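PDB 3LUF: Two-component system response regulator/GGDEF domain protein from Aeromonas salmonicida, which probably makes the second messenger 3',3'-c-di-GMP from two GTP through a GGDEF domain, and is represented here by its two magnesium-binding receiver domains. Local coordinates for residues 175-178 and 182-185; 139-144 and 151-156; 222-227 and 240-245. One frame throughout, in Å; residues are numbered along the deposited sequence.

Interaction 1 (175-178 and 182-185); sequences VDYY and IDGI. With MG (magnesium ion), chain F; DMS (dimethyl sulfoxide), chain I.
Tyr177 and Gly184 face each other with their CA atoms 4.0 Å apart, where the chain leaves strand 172-176, turns, and enters helix 184-194 of a receiver domain. This opening of a beta-alpha-beta unit supplies two of the three protein ligands of the magnesium site, and one backbone bond spans the turn: Gly184 N gives its hydrogen to Tyr177 O at 2.9 Å, an N-H...O angle of 162°, in the carbonyl plane and on a lone pair. A glycine fits here because the backbone is so near; Gly184 CA lies 3.3 Å from Asp176 O, and the CG1 methyl of Val175 packs against the same Gly184 CA at 3.5 Å.

The ring of Tyr177 extends alongside the start of the helix, CG anti to the backbone N (chi1 168°), and Ile185 CD1 and Asp183 CG both reach it at a slant. Tyr177 CE1 is 3.6 Å from Ile185 CD1. Leu213 and Tyr217 of helix 213-219 also touch the ring. The carboxylate of Asp183 comes up to the same CE1, its plane turned 32° from that of the ring. Asp183 is the N-cap residue, and its OD1 accepts from Ser186 N in the first turn of the helix. Its own backbone N donates to the oxygen of a dimethyl sulfoxide, probably from the crystallisation liquor.

On the strand side, magnesium is held by Asp176, the predicted phosphorylation site, by the backbone O of Tyr178, by Asp132 and by three waters. The two branches of the Asp176 carboxylate divide the work, which would fix its rotation: OD2 binds magnesium at 2.0 Å, while OD1 accepts a hydrogen bond of 2.6 Å from water 1, itself a ligand of the metal.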
ATOM      1  N   VAL B 175     -12.786  -4.164  -5.642  1.00 11.70           N
ATOM      2  CA  VAL B 175     -14.173  -4.473  -5.234  1.00 12.73           C
ATOM      3  C   VAL B 175     -14.878  -3.272  -4.615  1.00 13.59           C
ATOM      4  O   VAL B 175     -14.485  -2.789  -3.577  1.00 14.44           O
ATOM      5  CB  VAL B 175     -14.193  -5.636  -4.202  1.00 13.87           C
ATOM      6  CG1 VAL B 175     -15.638  -5.970  -3.822  1.00 14.01           C
ATOM      7  CG2 VAL B 175     -13.544  -6.869  -4.794  1.00 12.62           C
ATOM      8  N   ASP B 176     -15.950  -2.841  -5.269  1.00 14.89           N
ATOM      9  CA  ASP B 176     -16.862  -1.829  -4.761  1.00 16.59           C
ATOM     10  C   ASP B 176     -17.671  -2.393  -3.611  1.00 17.71           C
ATOM     11  O   ASP B 176     -18.244  -3.487  -3.716  1.00 16.64           O
ATOM     12  CB  ASP B 176     -17.802  -1.435  -5.912  1.00 16.70           C
ATOM     13  CG  ASP B 176     -18.841  -0.395  -5.516  1.00 19.80           C
ATOM     14  OD1 ASP B 176     -18.566   0.464  -4.656  1.00 24.07           O
ATOM     15  OD2 ASP B 176     -19.948  -0.464  -6.094  1.00 19.03           O
ATOM     16  N   TYR B 177     -17.777  -1.640  -2.519  1.00 18.90           N
ATOM     17  CA  TYR B 177     -18.595  -2.110  -1.429  1.00 20.86           C
ATOM     18  C   TYR B 177     -20.100  -2.080  -1.755  1.00 22.10           C
ATOM     19  O   TYR B 177     -20.787  -3.091  -1.611  1.00 22.19           O
ATOM     20  CB  TYR B 177     -18.302  -1.375  -0.125  1.00 21.10           C
ATOM     21  CG  TYR B 177     -19.356  -1.687   0.911  1.00 24.40           C
ATOM     22  CD1 TYR B 177     -19.324  -2.877   1.624  1.00 27.53           C
ATOM     23  CD2 TYR B 177     -20.424  -0.816   1.123  1.00 28.09           C
ATOM     24  CE1 TYR B 177     -20.306  -3.175   2.558  1.00 29.37           C
ATOM     25  CE2 TYR B 177     -21.417  -1.113   2.057  1.00 29.33           C
ATOM     26  CZ  TYR B 177     -21.346  -2.279   2.768  1.00 30.05           C
ATOM     27  OH  TYR B 177     -22.329  -2.565   3.697  1.00 31.97           O
ATOM     28  N   TYR B 178     -20.623  -0.941  -2.195  1.00 23.48           N
ATOM     29  CA  TYR B 178     -22.074  -0.814  -2.234  1.00 25.35           C
ATOM     30  C   TYR B 178     -22.634  -1.304  -3.553  1.00 23.83           C
ATOM     31  O   TYR B 178     -22.521  -0.638  -4.578  1.00 23.74           O
ATOM     32  CB  TYR B 178     -22.521   0.620  -1.889  1.00 27.07           C
ATOM     33  CG  TYR B 178     -24.004   0.755  -1.699  1.00 31.94           C
ATOM     34  CD1 TYR B 178     -24.725  -0.182  -0.946  1.00 36.74           C
ATOM     35  CD2 TYR B 178     -24.701   1.817  -2.275  1.00 36.83           C
ATOM     36  CE1 TYR B 178     -26.110  -0.064  -0.774  1.00 40.67           C
ATOM     37  CE2 TYR B 178     -26.079   1.942  -2.117  1.00 39.95           C
ATOM     38  CZ  TYR B 178     -26.773   1.010  -1.361  1.00 41.13           C
ATOM     39  OH  TYR B 178     -28.140   1.152  -1.210  1.00 43.98           O
ATOM     40  N   ILE B 182     -25.518  -8.620  -3.162  1.00 22.53           N
ATOM     41  CA  ILE B 182     -24.313  -9.127  -2.519  1.00 21.16           C
ATOM     42  C   ILE B 182     -23.315  -7.971  -2.466  1.00 18.62           C
ATOM     43  O   ILE B 182     -22.825  -7.537  -3.502  1.00 17.86           O
ATOM     44  CB  ILE B 182     -23.709 -10.312  -3.327  1.00 20.88           C
ATOM     45  CG1 ILE B 182     -24.755 -11.422  -3.484  1.00 22.24           C
ATOM     46  CG2 ILE B 182     -22.415 -10.847  -2.663  1.00 19.76           C
ATOM     47  CD1 ILE B 182     -24.464 -12.409  -4.592  1.00 23.40           C
ATOM     48  N   ASP B 183     -23.021  -7.471  -1.271  1.00 18.46           N
ATOM     49  CA  ASP B 183     -22.112  -6.352  -1.180  1.00 17.29           C
ATOM     50  C   ASP B 183     -20.676  -6.778  -1.322  1.00 16.10           C
ATOM     51  O   ASP B 183     -20.389  -7.971  -1.353  1.00 14.93           O
ATOM     52  CB  ASP B 183     -22.348  -5.528   0.075  1.00 18.01           C
ATOM     53  CG  ASP B 183     -22.002  -6.246   1.377  1.00 19.74           C
ATOM     54  OD1 ASP B 183     -20.926  -6.848   1.546  1.00 19.88           O
ATOM     55  OD2 ASP B 183     -22.815  -6.149   2.311  1.00 26.45           O
ATOM     56  N   GLY B 184     -19.780  -5.796  -1.371  1.00 14.73           N
ATOM     57  CA  GLY B 184     -18.350  -6.052  -1.588  1.00 13.62           C
ATOM     58  C   GLY B 184     -17.722  -6.935  -0.518  1.00 14.11           C
ATOM     59  O   GLY B 184     -16.859  -7.766  -0.814  1.00 13.10           O
ATOM     60  N   ILE B 185     -18.083  -6.724   0.743  1.00 13.99           N
ATOM     61  CA  ILE B 185     -17.446  -7.478   1.812  1.00 14.83           C
ATOM     62  C   ILE B 185     -17.887  -8.941   1.747  1.00 15.22           C
ATOM     63  O   ILE B 185     -17.061  -9.848   1.954  1.00 13.65           O
ATOM     64  CB  ILE B 185     -17.689  -6.834   3.203  1.00 16.14           C
ATOM     65  CG1 ILE B 185     -16.930  -5.522   3.292  1.00 20.88           C
ATOM     66  CG2 ILE B 185     -17.165  -7.730   4.302  1.00 16.27           C
ATOM     67  CD1 ILE B 185     -17.484  -4.551   4.295  1.00 27.03           C
TER
HETATM   68 MG    MG F 300     -21.624   0.593  -6.016  1.00 22.21          MG
HETATM   69  S   DMS I 259     -25.463  -8.505   1.654  1.00 53.49           S
HETATM   70  O   DMS I 259     -23.867  -8.805   0.884  1.00 52.95           O
HETATM   71  C1  DMS I 259     -25.274  -8.186   3.436  1.00 52.29           C
HETATM   72  C2  DMS I 259     -26.091  -6.882   1.124  1.00 53.10           C
HETATM   73  O   HOH W   1     -20.708   1.920  -4.649  1.00 25.60           O
HETATM   74  O   HOH W   2     -23.404   1.755  -6.034  1.00 25.42           O
HETATM   75  O   HOH W   3     -20.835   1.811  -7.552  1.00 20.90           O

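Interaction 2 (139-144 and 151-156); sequences RTMAQL and VHEASH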
ATOM      1  N   ARG B 139     -14.421   4.238 -15.615  1.00 19.84           N
ATOM      2  CA  ARG B 139     -13.341   5.150 -15.288  1.00 20.31           C
ATOM      3  C   ARG B 139     -12.166   4.362 -14.711  1.00 19.53           C
ATOM      4  O   ARG B 139     -11.016   4.580 -15.088  1.00 18.45           O
ATOM      5  CB  ARG B 139     -13.802   6.215 -14.289  1.00 20.84           C
ATOM      6  CG  ARG B 139     -12.672   7.116 -13.828  1.00 24.21           C
ATOM      7  CD  ARG B 139     -13.143   8.303 -13.011  1.00 29.81           C
ATOM      8  NE  ARG B 139     -13.656   7.905 -11.703  1.00 33.56           N
ATOM      9  CZ  ARG B 139     -14.933   8.016 -11.326  1.00 36.13           C
ATOM     10  NH1 ARG B 139     -15.850   8.517 -12.157  1.00 38.38           N
ATOM     11  NH2 ARG B 139     -15.295   7.635 -10.108  1.00 36.77           N
ATOM     12  N   THR B 140     -12.470   3.426 -13.810  1.00 18.58           N
ATOM     13  CA  THR B 140     -11.423   2.665 -13.152  1.00 17.52           C
ATOM     14  C   THR B 140     -10.744   1.760 -14.170  1.00 17.16           C
ATOM     15  O   THR B 140      -9.516   1.630 -14.162  1.00 16.79           O
ATOM     16  CB  THR B 140     -12.009   1.835 -11.987  1.00 17.76           C
ATOM     17  OG1 THR B 140     -12.574   2.731 -11.036  1.00 18.36           O
ATOM     18  CG2 THR B 140     -10.945   1.040 -11.293  1.00 17.54           C
HETATM   19  N   MSE B 141     -11.552   1.126 -15.019  1.00 16.57           N
HETATM   20  CA  MSE B 141     -11.058   0.295 -16.119  1.00 17.00           C
HETATM   21  C   MSE B 141     -10.147   1.075 -17.047  1.00 17.44           C
HETATM   22  O   MSE B 141      -9.076   0.605 -17.394  1.00 16.61           O
HETATM   23  CB  MSE B 141     -12.201  -0.339 -16.905  1.00 17.35           C
HETATM   24  CG  MSE B 141     -12.825  -1.505 -16.163  1.00 22.29           C
HETATM   25 SE   MSE B 141     -14.329  -2.024 -17.264  1.00 33.66          SE
HETATM   26  CE  MSE B 141     -13.251  -2.617 -18.765  1.00 20.34           C
ATOM     27  N   ALA B 142     -10.552   2.295 -17.398  1.00 18.36           N
ATOM     28  CA  ALA B 142      -9.716   3.116 -18.282  1.00 19.13           C
ATOM     29  C   ALA B 142      -8.367   3.456 -17.634  1.00 19.56           C
ATOM     30  O   ALA B 142      -7.321   3.402 -18.307  1.00 19.80           O
ATOM     31  CB  ALA B 142     -10.456   4.392 -18.710  1.00 20.28           C
ATOM     32  N   GLN B 143      -8.398   3.765 -16.336  1.00 19.55           N
ATOM     33  CA  GLN B 143      -7.188   4.088 -15.574  1.00 19.90           C
ATOM     34  C   GLN B 143      -6.270   2.853 -15.561  1.00 18.87           C
ATOM     35  O   GLN B 143      -5.088   2.958 -15.779  1.00 17.57           O
ATOM     36  CB  GLN B 143      -7.543   4.547 -14.154  1.00 21.43           C
ATOM     37  CG  GLN B 143      -8.121   5.988 -14.066  1.00 24.91           C
ATOM     38  CD  GLN B 143      -8.801   6.341 -12.723  1.00 29.61           C
ATOM     39  OE1 GLN B 143      -9.226   5.472 -11.954  1.00 32.52           O
ATOM     40  NE2 GLN B 143      -8.953   7.637 -12.476  1.00 30.25           N
ATOM     41  N   LEU B 144      -6.827   1.667 -15.306  1.00 16.82           N
ATOM     42  CA  LEU B 144      -6.000   0.460 -15.294  1.00 16.41           C
ATOM     43  C   LEU B 144      -5.457   0.074 -16.669  1.00 16.18           C
ATOM     44  O   LEU B 144      -4.355  -0.467 -16.784  1.00 15.63           O
ATOM     45  CB  LEU B 144      -6.778  -0.714 -14.667  1.00 15.43           C
ATOM     46  CG  LEU B 144      -7.248  -0.496 -13.228  1.00 15.66           C
ATOM     47  CD1 LEU B 144      -8.234  -1.572 -12.816  1.00 18.60           C
ATOM     48  CD2 LEU B 144      -6.090  -0.505 -12.239  1.00 19.98           C
ATOM     49  N   VAL B 151      -7.638  -5.821 -18.429  1.00 15.13           N
ATOM     50  CA  VAL B 151      -8.698  -5.451 -17.482  1.00 15.39           C
ATOM     51  C   VAL B 151     -10.030  -6.122 -17.833  1.00 16.07           C
ATOM     52  O   VAL B 151     -10.588  -5.939 -18.932  1.00 16.69           O
ATOM     53  CB  VAL B 151      -8.881  -3.904 -17.361  1.00 15.20           C
ATOM     54  CG1 VAL B 151      -9.795  -3.581 -16.210  1.00 15.70           C
ATOM     55  CG2 VAL B 151      -7.487  -3.176 -17.161  1.00 13.29           C
ATOM     56  N   HIS B 152     -10.531  -6.936 -16.896  1.00 14.96           N
ATOM     57  CA  HIS B 152     -11.843  -7.521 -17.036  1.00 15.36           C
ATOM     58  C   HIS B 152     -12.821  -6.692 -16.206  1.00 15.03           C
ATOM     59  O   HIS B 152     -12.447  -6.067 -15.237  1.00 14.95           O
ATOM     60  CB  HIS B 152     -11.846  -8.935 -16.460  1.00 13.81           C
ATOM     61  CG  HIS B 152     -10.898  -9.877 -17.135  1.00 13.97           C
ATOM     62  ND1 HIS B 152     -11.312 -10.788 -18.085  1.00 17.21           N
ATOM     63  CD2 HIS B 152      -9.575 -10.082 -16.963  1.00 10.99           C
ATOM     64  CE1 HIS B 152     -10.274 -11.494 -18.491  1.00 16.94           C
ATOM     65  NE2 HIS B 152      -9.202 -11.083 -17.832  1.00 17.23           N
ATOM     66  N   GLU B 153     -14.098  -6.711 -16.568  1.00 16.88           N
ATOM     67  CA  GLU B 153     -15.092  -5.969 -15.796  1.00 17.99           C
ATOM     68  C   GLU B 153     -16.283  -6.831 -15.355  1.00 17.93           C
ATOM     69  O   GLU B 153     -16.651  -7.822 -16.021  1.00 18.49           O
ATOM     70  CB  GLU B 153     -15.583  -4.704 -16.550  1.00 20.75           C
ATOM     71  CG  GLU B 153     -16.385  -5.019 -17.813  1.00 23.78           C
ATOM     72  CD  GLU B 153     -17.129  -3.813 -18.425  1.00 27.64           C
ATOM     73  OE1 GLU B 153     -17.782  -3.015 -17.693  1.00 28.51           O
ATOM     74  OE2 GLU B 153     -17.062  -3.700 -19.667  1.00 26.10           O
ATOM     75  N   ALA B 154     -16.862  -6.434 -14.244  1.00 17.06           N
ATOM     76  CA  ALA B 154     -18.028  -7.085 -13.667  1.00 16.69           C
ATOM     77  C   ALA B 154     -18.920  -6.057 -12.989  1.00 16.89           C
ATOM     78  O   ALA B 154     -18.475  -5.208 -12.196  1.00 15.97           O
ATOM     79  CB  ALA B 154     -17.601  -8.195 -12.661  1.00 16.10           C
ATOM     80  N   SER B 155     -20.213  -6.154 -13.272  0.70 17.56           N
ATOM     81  CA  SER B 155     -21.161  -5.156 -12.767  0.70 17.73           C
ATOM     82  C   SER B 155     -21.805  -5.548 -11.445  0.70 17.29           C
ATOM     83  O   SER B 155     -22.550  -4.775 -10.850  0.70 16.70           O
ATOM     84  CB  SER B 155     -22.245  -4.855 -13.820  0.70 17.78           C
ATOM     85  OG  SER B 155     -21.682  -4.759 -15.113  0.70 20.94           O
ATOM     86  N   HIS B 156     -21.503  -6.749 -10.970  1.00 17.24           N
ATOM     87  CA  HIS B 156     -22.020  -7.210  -9.679  1.00 17.98           C
ATOM     88  C   HIS B 156     -21.271  -8.460  -9.236  1.00 16.71           C
ATOM     89  O   HIS B 156     -20.481  -9.005  -9.993  1.00 16.29           O
ATOM     90  CB  HIS B 156     -23.535  -7.454  -9.710  1.00 19.76           C
ATOM     91  CG  HIS B 156     -24.020  -8.202 -10.910  1.00 22.24           C
ATOM     92  ND1 HIS B 156     -23.656  -9.504 -11.181  1.00 25.77           N
ATOM     93  CD2 HIS B 156     -24.890  -7.843 -11.889  1.00 26.22           C
ATOM     94  CE1 HIS B 156     -24.261  -9.910 -12.287  1.00 28.72           C
ATOM     95  NE2 HIS B 156     -25.016  -8.918 -12.738  1.00 28.48           N
TER
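Met141, a selenomethionine in this crystal, sets CG anti to its carbonyl carbon (chi1 -76°) and then bends at its last torsion, so that selenium and the terminal methyl reach toward Glu153; in Glu153, CG lies between the backbone N and the carbonyl carbon (chi1 67°), which brings the carboxylate alongside the selenium. The two chains cross at about a right angle. SE is modelled 3.0 Å from Glu153 CB, shorter than a relaxed contact, so the exact spacing is doubtful though the meeting itself is plain.

Around Val151 the packing is ordinary. Its two methyls spread under the helix: CG1 meets Met141 CG at 3.7 Å, and CG2 meets CB of Leu144, one turn on, at 3.6 Å. These pairs join helix 134-145 to strand 150-154, the edge strand that follows it in the beta-alpha-beta unit of the receiver fold. The short axes run almost antiparallel, at 171°, with a closest approach of 8.9 Å. Val129 of the neighbouring strand touches Met141, Leu144 and Val151, extending the same apolar layer into the sheet.

Only Glu153 brings a charge to this interface, and its OE1 is spent in a salt bridge with Arg137, one turn earlier on the helix. With little directional bonding between them, helix and strand rely on the fit of carbon and selenium surfaces, while the Arg137 pair sets the carboxylate at their border.

Interaction 3 (222-227 and 240-245); sequences ANDFLN and SHNLEA
Asn242 carries this contact from the helix side, its amide pushed against Asn223 and Asp224 at the start of strand 224-228, the last strand of the receiver sheet. That amide is probably turned over in the model, but the positions of its two ends show close packing: Asn223 CB lies 3.3 Å from the end modelled as Asn242 ND2, and Asp224 OD2 lies 2.9 Å from the end modelled as Asn242 OD1. With the amide turned back, the second pair may be a hydrogen bond. The Asp224 carboxylate and the Asn242 amide stand 46° apart, and the amides of Asn223 and Asn242 are turned 76° from each other.

To either side of Asn242 along the helix the fit is loose. His241 CB stays 5.2 Å from Asp224 OD2, and Ala245 CB 6.1 Å from Asn223 ND2. Looseness here is not simply solvent, for the second subunit of the dimer approaches: the His241 ring meets His241 of that subunit, and its NE2 bonds to Asn223 O there. The final strand and helix are part of the surface through which many receiver domains pair.

Asp224 is the charged centre of the contact. Its CG is roughly anti to the backbone N (chi1 -150°), a swing that brings OD1 back to the next peptide, where Phe225 N donates to it at 2.8 Å, on the anti side and out of the carboxylate plane. OD2 forms a salt bridge with Arg238 of its own chain and OD1 with Arg238 of the second subunit. Two arginines from two chains would probably favour the ionised form of this buried acid, and one carboxylate thereby links helix 232-248 of its own chain and the second subunit.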
ATOM      1  N   ALA B 222      -9.024  -8.857   2.699  1.00 13.49           N
ATOM      2  CA  ALA B 222      -8.536  -8.016   1.604  1.00 13.18           C
ATOM      3  C   ALA B 222      -7.058  -7.673   1.843  1.00 12.86           C
ATOM      4  O   ALA B 222      -6.614  -7.506   2.988  1.00 11.93           O
ATOM      5  CB  ALA B 222      -9.359  -6.741   1.483  1.00 14.03           C
ATOM      6  N   ASN B 223      -6.273  -7.630   0.772  1.00 12.82           N
ATOM      7  CA  ASN B 223      -4.849  -7.237   0.886  1.00 12.25           C
ATOM      8  C   ASN B 223      -4.680  -5.771   1.223  1.00 12.69           C
ATOM      9  O   ASN B 223      -3.699  -5.391   1.863  1.00 12.65           O
ATOM     10  CB  ASN B 223      -4.100  -7.487  -0.438  1.00 13.02           C
ATOM     11  CG  ASN B 223      -4.158  -8.936  -0.908  1.00 11.78           C
ATOM     12  OD1 ASN B 223      -5.238  -9.519  -1.130  1.00 10.59           O
ATOM     13  ND2 ASN B 223      -2.976  -9.519  -1.090  1.00 13.83           N
ATOM     14  N   ASP B 224      -5.616  -4.950   0.777  1.00 12.04           N
ATOM     15  CA  ASP B 224      -5.441  -3.501   0.806  1.00 12.75           C
ATOM     16  C   ASP B 224      -6.786  -2.815   0.696  1.00 12.96           C
ATOM     17  O   ASP B 224      -7.833  -3.460   0.457  1.00 12.44           O
ATOM     18  CB  ASP B 224      -4.560  -3.098  -0.404  1.00 12.54           C
ATOM     19  CG  ASP B 224      -3.725  -1.849  -0.146  1.00 15.78           C
ATOM     20  OD1 ASP B 224      -3.989  -1.094   0.830  1.00 13.00           O
ATOM     21  OD2 ASP B 224      -2.815  -1.602  -0.971  1.00 18.42           O
ATOM     22  N   PHE B 225      -6.759  -1.500   0.867  1.00 13.68           N
ATOM     23  CA  PHE B 225      -7.976  -0.681   0.769  1.00 14.19           C
ATOM     24  C   PHE B 225      -7.698   0.545  -0.075  1.00 15.33           C
ATOM     25  O   PHE B 225      -6.544   0.972  -0.200  1.00 15.95           O
ATOM     26  CB  PHE B 225      -8.422  -0.231   2.169  1.00 14.27           C
ATOM     27  CG  PHE B 225      -7.501   0.793   2.790  1.00 13.80           C
ATOM     28  CD1 PHE B 225      -7.811   2.144   2.710  1.00 15.07           C
ATOM     29  CD2 PHE B 225      -6.319   0.406   3.404  1.00 15.49           C
ATOM     30  CE1 PHE B 225      -6.959   3.097   3.261  1.00 13.80           C
ATOM     31  CE2 PHE B 225      -5.436   1.366   3.949  1.00 16.45           C
ATOM     32  CZ  PHE B 225      -5.792   2.718   3.871  1.00 14.74           C
ATOM     33  N   LEU B 226      -8.756   1.125  -0.617  1.00 15.52           N
ATOM     34  CA  LEU B 226      -8.632   2.365  -1.366  1.00 16.95           C
ATOM     35  C   LEU B 226      -9.942   3.097  -1.170  1.00 18.07           C
ATOM     36  O   LEU B 226     -11.017   2.571  -1.487  1.00 18.34           O
ATOM     37  CB  LEU B 226      -8.353   2.053  -2.842  1.00 16.89           C
ATOM     38  CG  LEU B 226      -8.332   3.222  -3.823  1.00 17.63           C
ATOM     39  CD1 LEU B 226      -7.252   4.166  -3.403  1.00 20.26           C
ATOM     40  CD2 LEU B 226      -8.089   2.650  -5.236  1.00 22.07           C
ATOM     41  N   ASN B 227      -9.874   4.284  -0.571  1.00 19.22           N
ATOM     42  CA  ASN B 227     -11.089   5.012  -0.262  1.00 21.15           C
ATOM     43  C   ASN B 227     -11.496   5.943  -1.405  1.00 22.00           C
ATOM     44  O   ASN B 227     -10.649   6.574  -2.028  1.00 22.66           O
ATOM     45  CB  ASN B 227     -10.963   5.747   1.082  1.00 21.16           C
ATOM     46  CG  ASN B 227     -10.802   4.779   2.264  1.00 22.40           C
ATOM     47  OD1 ASN B 227     -11.402   3.676   2.290  1.00 24.42           O
ATOM     48  ND2 ASN B 227      -9.996   5.183   3.249  1.00 22.96           N
ATOM     49  N   SER B 240       0.081  -1.017  -8.212  1.00 10.52           N
ATOM     50  CA  SER B 240       1.477  -1.438  -8.362  1.00 11.06           C
ATOM     51  C   SER B 240       2.006  -2.129  -7.112  1.00 10.80           C
ATOM     52  O   SER B 240       2.648  -3.183  -7.198  1.00 11.33           O
ATOM     53  CB  SER B 240       2.379  -0.252  -8.728  1.00 11.97           C
ATOM     54  OG  SER B 240       1.926   0.224  -9.965  1.00 13.13           O
ATOM     55  N   HIS B 241       1.706  -1.567  -5.928  1.00 10.46           N
ATOM     56  CA  HIS B 241       2.173  -2.168  -4.674  1.00 11.03           C
ATOM     57  C   HIS B 241       1.644  -3.595  -4.480  1.00  9.88           C
ATOM     58  O   HIS B 241       2.397  -4.473  -4.025  1.00 10.81           O
ATOM     59  CB  HIS B 241       1.797  -1.324  -3.449  1.00 12.45           C
ATOM     60  CG  HIS B 241       2.729  -0.186  -3.162  1.00 14.25           C
ATOM     61  ND1 HIS B 241       4.010  -0.379  -2.701  1.00 23.42           N
ATOM     62  CD2 HIS B 241       2.545   1.157  -3.212  1.00 18.48           C
ATOM     63  CE1 HIS B 241       4.587   0.800  -2.499  1.00 21.17           C
ATOM     64  NE2 HIS B 241       3.722   1.745  -2.820  1.00 18.59           N
ATOM     65  N   ASN B 242       0.380  -3.805  -4.799  1.00  9.54           N
ATOM     66  CA  ASN B 242      -0.228  -5.141  -4.648  1.00  9.71           C
ATOM     67  C   ASN B 242       0.323  -6.156  -5.641  1.00  8.94           C
ATOM     68  O   ASN B 242       0.572  -7.338  -5.290  1.00  8.25           O
ATOM     69  CB  ASN B 242      -1.757  -5.071  -4.701  1.00 11.53           C
ATOM     70  CG  ASN B 242      -2.320  -4.554  -3.406  1.00 14.03           C
ATOM     71  OD1 ASN B 242      -2.500  -3.345  -3.218  1.00 18.57           O
ATOM     72  ND2 ASN B 242      -2.451  -5.448  -2.443  1.00 14.30           N
ATOM     73  N   LEU B 243       0.535  -5.696  -6.858  1.00  9.12           N
ATOM     74  CA  LEU B 243       1.179  -6.560  -7.882  1.00  8.49           C
ATOM     75  C   LEU B 243       2.615  -6.914  -7.500  1.00 10.11           C
ATOM     76  O   LEU B 243       3.057  -8.064  -7.625  1.00  9.59           O
ATOM     77  CB  LEU B 243       1.081  -5.964  -9.296  1.00  8.71           C
ATOM     78  CG  LEU B 243      -0.321  -5.734  -9.852  1.00  8.71           C
ATOM     79  CD1 LEU B 243      -0.244  -5.052 -11.204  1.00 10.58           C
ATOM     80  CD2 LEU B 243      -1.144  -7.029  -9.941  1.00 12.57           C
ATOM     81  N   GLU B 244       3.368  -5.932  -7.005  1.00 10.27           N
ATOM     82  CA  GLU B 244       4.718  -6.210  -6.545  1.00 12.07           C
ATOM     83  C   GLU B 244       4.720  -7.224  -5.385  1.00 11.78           C
ATOM     84  O   GLU B 244       5.535  -8.132  -5.355  1.00 11.30           O
ATOM     85  CB  GLU B 244       5.390  -4.890  -6.138  1.00 14.09           C
ATOM     86  CG  GLU B 244       6.639  -5.061  -5.299  1.00 22.18           C
ATOM     87  CD  GLU B 244       7.891  -4.978  -6.115  1.00 30.71           C
ATOM     88  OE1 GLU B 244       8.987  -5.080  -5.508  1.00 34.45           O
ATOM     89  OE2 GLU B 244       7.807  -4.799  -7.363  1.00 36.00           O
ATOM     90  N   ALA B 245       3.796  -7.072  -4.436  1.00 10.26           N
ATOM     91  CA  ALA B 245       3.718  -8.022  -3.307  1.00 10.95           C
ATOM     92  C   ALA B 245       3.452  -9.427  -3.806  1.00 10.38           C
ATOM     93  O   ALA B 245       4.020 -10.394  -3.259  1.00 11.68           O
ATOM     94  CB  ALA B 245       2.638  -7.595  -2.312  1.00 11.20           C
TER

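Overall arrangement
All three contacts reach one parallel five-stranded sheet, that of the second receiver domain: interaction 1 at its central strand, interactions 2 and 3 at its two outermost strands. Their centres lie about 15 to 17 Å apart, and none touches another, the nearest atoms being about 6 or 7 Å away. Interaction 1 holds two of the three protein ligands of the magnesium site. Interaction 2 stands back from it, the Glu153 side chain being about 10 Å from that of Asp132 and about 13 Å from magnesium, whereas interaction 3 lies at the subunit interface. Leu144 of interaction 2 touches Leu235, on the helix that carries segment 240-245 further on.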